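Local structure of 4-hydroxybenzoyl-CoA Thioesterase (Pseudomonas sp. CBS3, 1LO8) at the 4-hydroxybenzyl coenzyme A site. The protein hydrolyses 4-hydroxybenzoyl-CoA to 4-hydroxybenzoate and coenzyme A, the last step in making 4-hydroxybenzoate from 4-chlorobenzoate. Sequence-based numbering; all coordinates share one arbitrary frame. Chains: chain A/B/C, 4-hydroxybenzoyl-CoA Thioesterase.

The 4-hydroxybenzyl coenzyme A site. Residues chain A 58-63, 89-91, 116-118, 127-129; chain B 17, 22-24, 68-71; chain C 13. With 4CA (4-hydroxybenzyl coenzyme A), chain D.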
loop_
_atom_site.group_PDB
_atom_site.type_symbol
_atom_site.label_atom_id
_atom_site.label_comp_id
_atom_site.label_asym_id
_atom_site.label_seq_id
_atom_site.Cartn_x
_atom_site.Cartn_y
_atom_site.Cartn_z
ATOM N N GLY A 58 -5.118 4.991 -19.677
ATOM C CA GLY A 58 -3.955 4.232 -19.209
ATOM C C GLY A 58 -3.925 2.873 -19.884
ATOM O O GLY A 58 -4.572 2.687 -20.903
ATOM N N THR A 59 -3.182 1.930 -19.285
ATOM C CA THR A 59 -3.038 0.573 -19.811
ATOM C C THR A 59 -3.337 -0.482 -18.751
ATOM O O THR A 59 -2.404 -1.079 -18.210
ATOM C CB THR A 59 -1.634 0.331 -20.403
ATOM O OG1 THR A 59 -0.664 0.522 -19.374
ATOM C CG2 THR A 59 -1.358 1.370 -21.473
ATOM N N PRO A 60 -4.616 -0.713 -18.443
ATOM C CA PRO A 60 -5.012 -1.689 -17.425
ATOM C C PRO A 60 -4.504 -3.087 -17.725
ATOM O O PRO A 60 -4.355 -3.543 -18.867
ATOM C CB PRO A 60 -6.530 -1.792 -17.451
ATOM C CG PRO A 60 -7.005 -0.972 -18.629
ATOM C CD PRO A 60 -5.815 -0.113 -19.066
ATOM N N ILE A 61 -4.281 -3.838 -16.662
ATOM C CA ILE A 61 -3.787 -5.174 -16.854
ATOM C C ILE A 61 -4.944 -6.133 -16.983
ATOM O O ILE A 61 -5.978 -5.987 -16.314
ATOM C CB ILE A 61 -2.851 -5.520 -15.684
ATOM C CG1 ILE A 61 -2.107 -6.816 -15.938
ATOM C CG2 ILE A 61 -3.565 -5.505 -14.316
ATOM C CD1 ILE A 61 -1.047 -7.042 -14.833
ATOM N N VAL A 62 -4.774 -7.108 -17.874
ATOM C CA VAL A 62 -5.770 -8.159 -18.180
ATOM C C VAL A 62 -5.246 -9.544 -17.807
ATOM O O VAL A 62 -5.993 -10.448 -17.488
ATOM C CB VAL A 62 -6.311 -8.149 -19.626
ATOM C CG1 VAL A 62 -7.084 -6.851 -19.852
ATOM C CG2 VAL A 62 -5.222 -8.208 -20.694
ATOM N N SER A 63 -3.932 -9.701 -17.767
ATOM C CA SER A 63 -3.402 -11.000 -17.431
ATOM C C SER A 63 -1.974 -10.926 -16.914
ATOM O O SER A 63 -1.196 -10.061 -17.282
ATOM C CB SER A 63 -3.448 -11.801 -18.726
ATOM O OG SER A 63 -3.004 -13.095 -18.458
ATOM N N ARG A 89 -3.557 -7.466 -31.271
ATOM C CA ARG A 89 -4.539 -6.549 -31.802
ATOM C C ARG A 89 -4.899 -5.401 -30.888
ATOM O O ARG A 89 -4.686 -4.245 -31.234
ATOM C CB ARG A 89 -5.791 -7.272 -32.259
ATOM C CG ARG A 89 -6.908 -6.351 -32.732
ATOM C CD ARG A 89 -7.765 -7.039 -33.779
ATOM N NE ARG A 89 -8.229 -6.111 -34.795
ATOM C CZ ARG A 89 -9.337 -5.418 -34.605
ATOM N NH1 ARG A 89 -10.061 -5.542 -33.490
ATOM N NH2 ARG A 89 -9.727 -4.566 -35.533
ATOM N N LYS A 90 -5.512 -5.741 -29.768
ATOM C CA LYS A 90 -5.933 -4.768 -28.775
ATOM C C LYS A 90 -5.173 -4.935 -27.470
ATOM O O LYS A 90 -5.504 -4.345 -26.463
ATOM C CB LYS A 90 -7.410 -4.901 -28.484
ATOM C CG LYS A 90 -8.314 -4.603 -29.680
ATOM C CD LYS A 90 -9.769 -4.710 -29.260
ATOM C CE LYS A 90 -10.748 -4.093 -30.238
ATOM N NZ LYS A 90 -12.122 -4.070 -29.713
ATOM N N SER A 91 -4.143 -5.761 -27.478
ATOM C CA SER A 91 -3.390 -6.007 -26.270
ATOM C C SER A 91 -1.925 -6.017 -26.570
ATOM O O SER A 91 -1.493 -5.907 -27.716
ATOM C CB SER A 91 -3.797 -7.332 -25.666
ATOM O OG SER A 91 -3.865 -8.306 -26.676
ATOM N N ILE A 116 0.030 -8.781 -19.542
ATOM C CA ILE A 116 -0.770 -8.541 -20.718
ATOM C C ILE A 116 -1.663 -7.380 -20.363
ATOM O O ILE A 116 -2.444 -7.466 -19.427
ATOM C CB ILE A 116 -1.547 -9.762 -21.196
ATOM C CG1 ILE A 116 -0.586 -10.884 -21.449
ATOM C CG2 ILE A 116 -2.338 -9.481 -22.474
ATOM C CD1 ILE A 116 -1.300 -12.026 -22.179
ATOM N N ARG A 117 -1.503 -6.276 -21.098
ATOM C CA ARG A 117 -2.256 -5.072 -20.852
ATOM C C ARG A 117 -2.895 -4.573 -22.127
ATOM O O ARG A 117 -2.615 -5.054 -23.210
ATOM C CB ARG A 117 -1.343 -3.954 -20.291
ATOM C CG ARG A 117 -0.643 -4.229 -18.947
ATOM C CD ARG A 117 0.405 -3.183 -18.666
ATOM N NE ARG A 117 1.043 -3.354 -17.354
ATOM C CZ ARG A 117 0.648 -2.695 -16.271
ATOM N NH1 ARG A 117 -0.383 -1.834 -16.242
ATOM N NH2 ARG A 117 1.308 -2.893 -15.155
ATOM N N VAL A 118 -3.768 -3.596 -21.988
ATOM C CA VAL A 118 -4.407 -2.981 -23.156
ATOM C C VAL A 118 -4.504 -1.469 -22.934
ATOM O O VAL A 118 -4.508 -0.984 -21.779
ATOM C CB VAL A 118 -5.845 -3.474 -23.334
ATOM C CG1 VAL A 118 -5.991 -4.969 -23.363
ATOM C CG2 VAL A 118 -6.690 -2.947 -22.172
ATOM N N LEU A 127 -15.100 0.522 -18.649
ATOM C CA LEU A 127 -13.759 0.462 -19.197
ATOM C C LEU A 127 -13.720 -0.275 -20.568
ATOM O O LEU A 127 -14.259 -1.354 -20.739
ATOM C CB LEU A 127 -12.901 -0.358 -18.239
ATOM C CG LEU A 127 -11.431 -0.126 -18.495
ATOM C CD1 LEU A 127 -11.085 1.296 -18.062
ATOM C CD2 LEU A 127 -10.659 -1.125 -17.638
ATOM N N ARG A 128 -13.074 0.256 -21.592
ATOM C CA ARG A 128 -13.073 -0.408 -22.888
ATOM C C ARG A 128 -11.685 -0.454 -23.545
ATOM O O ARG A 128 -11.006 0.542 -23.644
ATOM C CB ARG A 128 -14.098 0.373 -23.728
ATOM C CG ARG A 128 -14.032 0.235 -25.251
ATOM C CD ARG A 128 -15.152 -0.681 -25.753
ATOM N NE ARG A 128 -16.365 -0.020 -26.245
ATOM C CZ ARG A 128 -17.485 -0.697 -26.523
ATOM N NH1 ARG A 128 -17.579 -2.030 -26.364
ATOM N NH2 ARG A 128 -18.527 -0.016 -26.994
ATOM N N ALA A 129 -11.238 -1.614 -24.005
ATOM C CA ALA A 129 -9.929 -1.677 -24.661
ATOM C C ALA A 129 -9.935 -1.131 -26.072
ATOM O O ALA A 129 -10.897 -1.272 -26.812
ATOM C CB ALA A 129 -9.459 -3.115 -24.798
ATOM N N ASP B 17 -7.344 3.768 -8.446
ATOM C CA ASP B 17 -6.373 4.679 -9.092
ATOM C C ASP B 17 -7.073 5.846 -9.776
ATOM O O ASP B 17 -8.271 5.989 -9.657
ATOM C CB ASP B 17 -5.514 3.932 -10.103
ATOM C CG ASP B 17 -6.392 3.205 -11.072
ATOM O OD1 ASP B 17 -7.486 3.622 -11.434
ATOM O OD2 ASP B 17 -5.848 2.086 -11.431
ATOM N N VAL B 22 -10.160 -0.239 -9.129
ATOM C CA VAL B 22 -9.209 -0.834 -8.259
ATOM C C VAL B 22 -7.865 -0.914 -8.908
ATOM O O VAL B 22 -7.770 -1.460 -9.984
ATOM C CB VAL B 22 -9.703 -2.232 -7.923
ATOM C CG1 VAL B 22 -8.652 -2.975 -7.115
ATOM C CG2 VAL B 22 -10.984 -2.124 -7.112
ATOM N N TRP B 23 -6.838 -0.416 -8.231
ATOM C CA TRP B 23 -5.456 -0.528 -8.706
ATOM C C TRP B 23 -5.007 -1.969 -8.422
ATOM O O TRP B 23 -5.066 -2.460 -7.290
ATOM C CB TRP B 23 -4.570 0.552 -8.037
ATOM C CG TRP B 23 -3.177 0.582 -8.574
ATOM C CD1 TRP B 23 -2.786 0.606 -9.864
ATOM C CD2 TRP B 23 -1.981 0.585 -7.826
ATOM N NE1 TRP B 23 -1.410 0.660 -9.964
ATOM C CE2 TRP B 23 -0.898 0.668 -8.717
ATOM C CE3 TRP B 23 -1.717 0.789 -6.507
ATOM C CZ2 TRP B 23 0.421 0.755 -8.271
ATOM C CZ3 TRP B 23 -0.419 0.750 -6.050
ATOM C CH2 TRP B 23 0.663 0.747 -6.913
ATOM N N TYR B 24 -4.575 -2.682 -9.477
ATOM C CA TYR B 24 -4.242 -4.101 -9.408
ATOM C C TYR B 24 -3.460 -4.651 -8.234
ATOM O O TYR B 24 -3.833 -5.664 -7.665
ATOM C CB TYR B 24 -3.885 -4.677 -10.777
ATOM C CG TYR B 24 -2.421 -4.604 -11.183
ATOM C CD1 TYR B 24 -1.564 -5.640 -10.812
ATOM C CD2 TYR B 24 -1.915 -3.573 -11.982
ATOM C CE1 TYR B 24 -0.228 -5.638 -11.203
ATOM C CE2 TYR B 24 -0.575 -3.567 -12.383
ATOM C CZ TYR B 24 0.265 -4.608 -11.996
ATOM O OH TYR B 24 1.579 -4.642 -12.377
ATOM N N PHE B 68 -7.548 -10.717 -15.134
ATOM C CA PHE B 68 -8.444 -9.671 -14.636
ATOM C C PHE B 68 -9.534 -9.526 -15.624
ATOM O O PHE B 68 -9.298 -9.040 -16.681
ATOM C CB PHE B 68 -7.716 -8.337 -14.382
ATOM C CG PHE B 68 -6.508 -8.532 -13.511
ATOM C CD1 PHE B 68 -5.306 -8.912 -14.096
ATOM C CD2 PHE B 68 -6.553 -8.319 -12.137
ATOM C CE1 PHE B 68 -4.178 -9.077 -13.296
ATOM C CE2 PHE B 68 -5.444 -8.525 -11.312
ATOM C CZ PHE B 68 -4.240 -8.863 -11.920
ATOM N N VAL B 69 -10.692 -10.034 -15.271
ATOM C CA VAL B 69 -11.860 -10.147 -16.132
ATOM C C VAL B 69 -12.726 -8.927 -16.284
ATOM O O VAL B 69 -13.186 -8.661 -17.372
ATOM C CB VAL B 69 -12.687 -11.353 -15.660
ATOM C CG1 VAL B 69 -13.850 -11.621 -16.611
ATOM C CG2 VAL B 69 -11.787 -12.587 -15.483
ATOM N N CYS B 70 -13.005 -8.228 -15.180
ATOM C CA CYS B 70 -13.803 -7.013 -15.285
ATOM C C CYS B 70 -13.288 -6.060 -14.237
ATOM O O CYS B 70 -12.569 -6.485 -13.350
ATOM C CB CYS B 70 -15.338 -7.161 -15.150
ATOM S SG CYS B 70 -15.896 -7.583 -13.484
ATOM N N THR B 71 -13.704 -4.799 -14.288
ATOM C CA THR B 71 -13.224 -3.852 -13.272
ATOM C C THR B 71 -14.069 -3.854 -12.003
ATOM O O THR B 71 -15.192 -4.341 -11.935
ATOM C CB THR B 71 -13.233 -2.436 -13.828
ATOM O OG1 THR B 71 -14.586 -2.062 -13.963
ATOM C CG2 THR B 71 -12.560 -2.311 -15.201
ATOM N N PHE C 13 1.406 6.587 -10.666
ATOM C CA PHE C 13 -0.012 6.627 -10.928
ATOM C C PHE C 13 -0.784 5.911 -9.841
ATOM O O PHE C 13 -1.815 6.359 -9.403
ATOM C CB PHE C 13 -0.188 5.872 -12.225
ATOM C CG PHE C 13 -1.595 5.666 -12.717
ATOM C CD1 PHE C 13 -2.234 6.702 -13.389
ATOM C CD2 PHE C 13 -2.254 4.446 -12.568
ATOM C CE1 PHE C 13 -3.520 6.520 -13.889
ATOM C CE2 PHE C 13 -3.551 4.253 -13.041
ATOM C CZ PHE C 13 -4.172 5.304 -13.707
HETATM N N1A 4CA D . -5.299 -12.827 -21.424
HETATM C C2A 4CA D . -4.708 -12.317 -22.556
HETATM N N3A 4CA D . -5.099 -11.336 -23.309
HETATM C C4A 4CA D . -6.240 -10.808 -22.848
HETATM C C5A 4CA D . -6.961 -11.223 -21.749
HETATM C C6A 4CA D . -6.441 -12.288 -20.978
HETATM N N6A 4CA D . -6.994 -12.786 -19.884
HETATM N N7A 4CA D . -8.111 -10.446 -21.593
HETATM C C8A 4CA D . -8.063 -9.580 -22.619
HETATM N N9A 4CA D . -6.986 -9.804 -23.416
HETATM C C1D 4CA D . -6.741 -9.208 -24.698
HETATM C C2D 4CA D . -7.989 -9.588 -25.458
HETATM O O2D 4CA D . -7.837 -10.826 -26.155
HETATM C C3D 4CA D . -8.049 -8.548 -26.521
HETATM O O3D 4CA D . -7.229 -8.963 -27.589
HETATM P P3D 4CA D . -6.875 -8.830 -29.040
HETATM O O7A 4CA D . -6.877 -10.226 -29.618
HETATM O O8A 4CA D . -7.887 -7.916 -29.700
HETATM O O9A 4CA D . -5.506 -8.231 -29.192
HETATM C C4D 4CA D . -7.563 -7.328 -25.789
HETATM O O4D 4CA D . -6.887 -7.848 -24.583
HETATM C C5D 4CA D . -8.780 -6.484 -25.458
HETATM O O5D 4CA D . -9.712 -7.327 -24.755
HETATM P P1A 4CA D . -11.173 -7.331 -25.310
HETATM O O1A 4CA D . -11.873 -8.481 -24.674
HETATM O O2A 4CA D . -11.028 -7.544 -26.770
HETATM O O3A 4CA D . -11.882 -5.988 -25.043
HETATM P P2A 4CA D . -12.814 -5.460 -23.810
HETATM O O4A 4CA D . -12.919 -3.978 -23.946
HETATM O O5A 4CA D . -14.159 -6.055 -23.974
HETATM O O6A 4CA D . -12.247 -5.884 -22.332
HETATM C CBP 4CA D . -11.114 -4.737 -20.587
HETATM C CCP 4CA D . -11.049 -5.181 -22.043
HETATM C CDP 4CA D . -12.188 -3.645 -20.360
HETATM C CEP 4CA D . -9.730 -4.278 -20.114
HETATM C CAP 4CA D . -11.595 -5.891 -19.709
HETATM O OAP 4CA D . -10.629 -6.964 -19.760
HETATM C C9P 4CA D . -11.393 -5.527 -18.222
HETATM O O9P 4CA D . -12.022 -4.637 -17.639
HETATM N N8P 4CA D . -10.398 -6.258 -17.475
HETATM C C7P 4CA D . -10.270 -5.699 -16.124
HETATM C C6P 4CA D . -9.106 -4.717 -16.097
HETATM C C5P 4CA D . -8.723 -4.397 -14.633
HETATM O O5P 4CA D . -9.501 -3.982 -13.804
HETATM N N4P 4CA D . -7.378 -4.733 -14.235
HETATM C C3P 4CA D . -7.111 -4.385 -12.839
HETATM C C2P 4CA D . -6.745 -2.904 -12.696
HETATM S S1P 4CA D . -5.355 -2.261 -13.656
HETATM C C1B 4CA D . -5.072 -0.637 -13.066
HETATM C C2B 4CA D . -4.338 0.211 -13.993
HETATM C C3B 4CA D . -5.056 1.098 -14.825
HETATM C C4B 4CA D . -4.358 1.935 -15.719
HETATM C C5B 4CA D . -2.945 1.893 -15.758
HETATM O O2B 4CA D . -2.245 2.808 -16.516
HETATM C C6B 4CA D . -2.235 0.955 -14.955
HETATM C C7B 4CA D . -2.926 0.156 -14.019
HETATM O O HOH W 1 -10.136 -3.082 -11.270
HETATM O O HOH W 2 -14.610 -4.019 -17.215
HETATM O O HOH W 3 -8.947 -11.065 -19.127
#
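Three chains of the homotetramer line this active-site cleft, which holds 4-hydroxybenzyl-CoA, a substrate analogue with a methylene (C1B) in place of the thioester carbonyl. At the benzyl end the phenol oxygen O2B accepts the backbone N-H of A:Thr59 at 3.1 Å (164° at H), while A:Pro60 lays its CA over the benzyl ring face and C:Phe13 brings the CE2 rim of its ring to C4B. A:Arg117 runs extended from CG to NE; its NH1 donates to the carbonyl O of A:Thr59 at 2.9 Å, nearly along the C=O axis and in the guanidinium plane, and touches the ring carbon C6B, while NH2 lies beside B:Tyr24. An alanine here would probably loosen the loop at A:Thr59, and the N-H it offers to the phenol, and would lose the guanidinium edge against C6B. B:Asp17, the active-site carboxylate, points OD2 at C1B, 3.3 Å away, which probably marks the place of the thioester carbon. Along the pantetheine arm, amide N4P donates to A:Ile61 O at 2.8 Å, in the carbonyl plane, and waters link O5P to B:Val22 O and O9P to B:Thr71 N. A:Val62 can be followed outwards: CB meets adenine N7A, CG1 (anti to the carbonyl carbon, chi1 -65°) reaches the hydroxyl OAP and methyl CEP, and CG2 sits 3.5 Å from the centroid of the five-membered adenine ring, over its face. A:Ile116 CD1 abuts C2A. The pyrophosphate oxygen O4A takes the A:Ala129 N-H nearly straight, and O9A of the 3'-phosphate accepts from A:Lys90 N (2.6 Å), whose residue is poorly ordered, and from A:Ser91 OG (3.0 Å). The site thus holds the nucleotide end on one subunit, threads the pantetheine arm between two, and places the aromatic group beside a neighbour's catalytic aspartate.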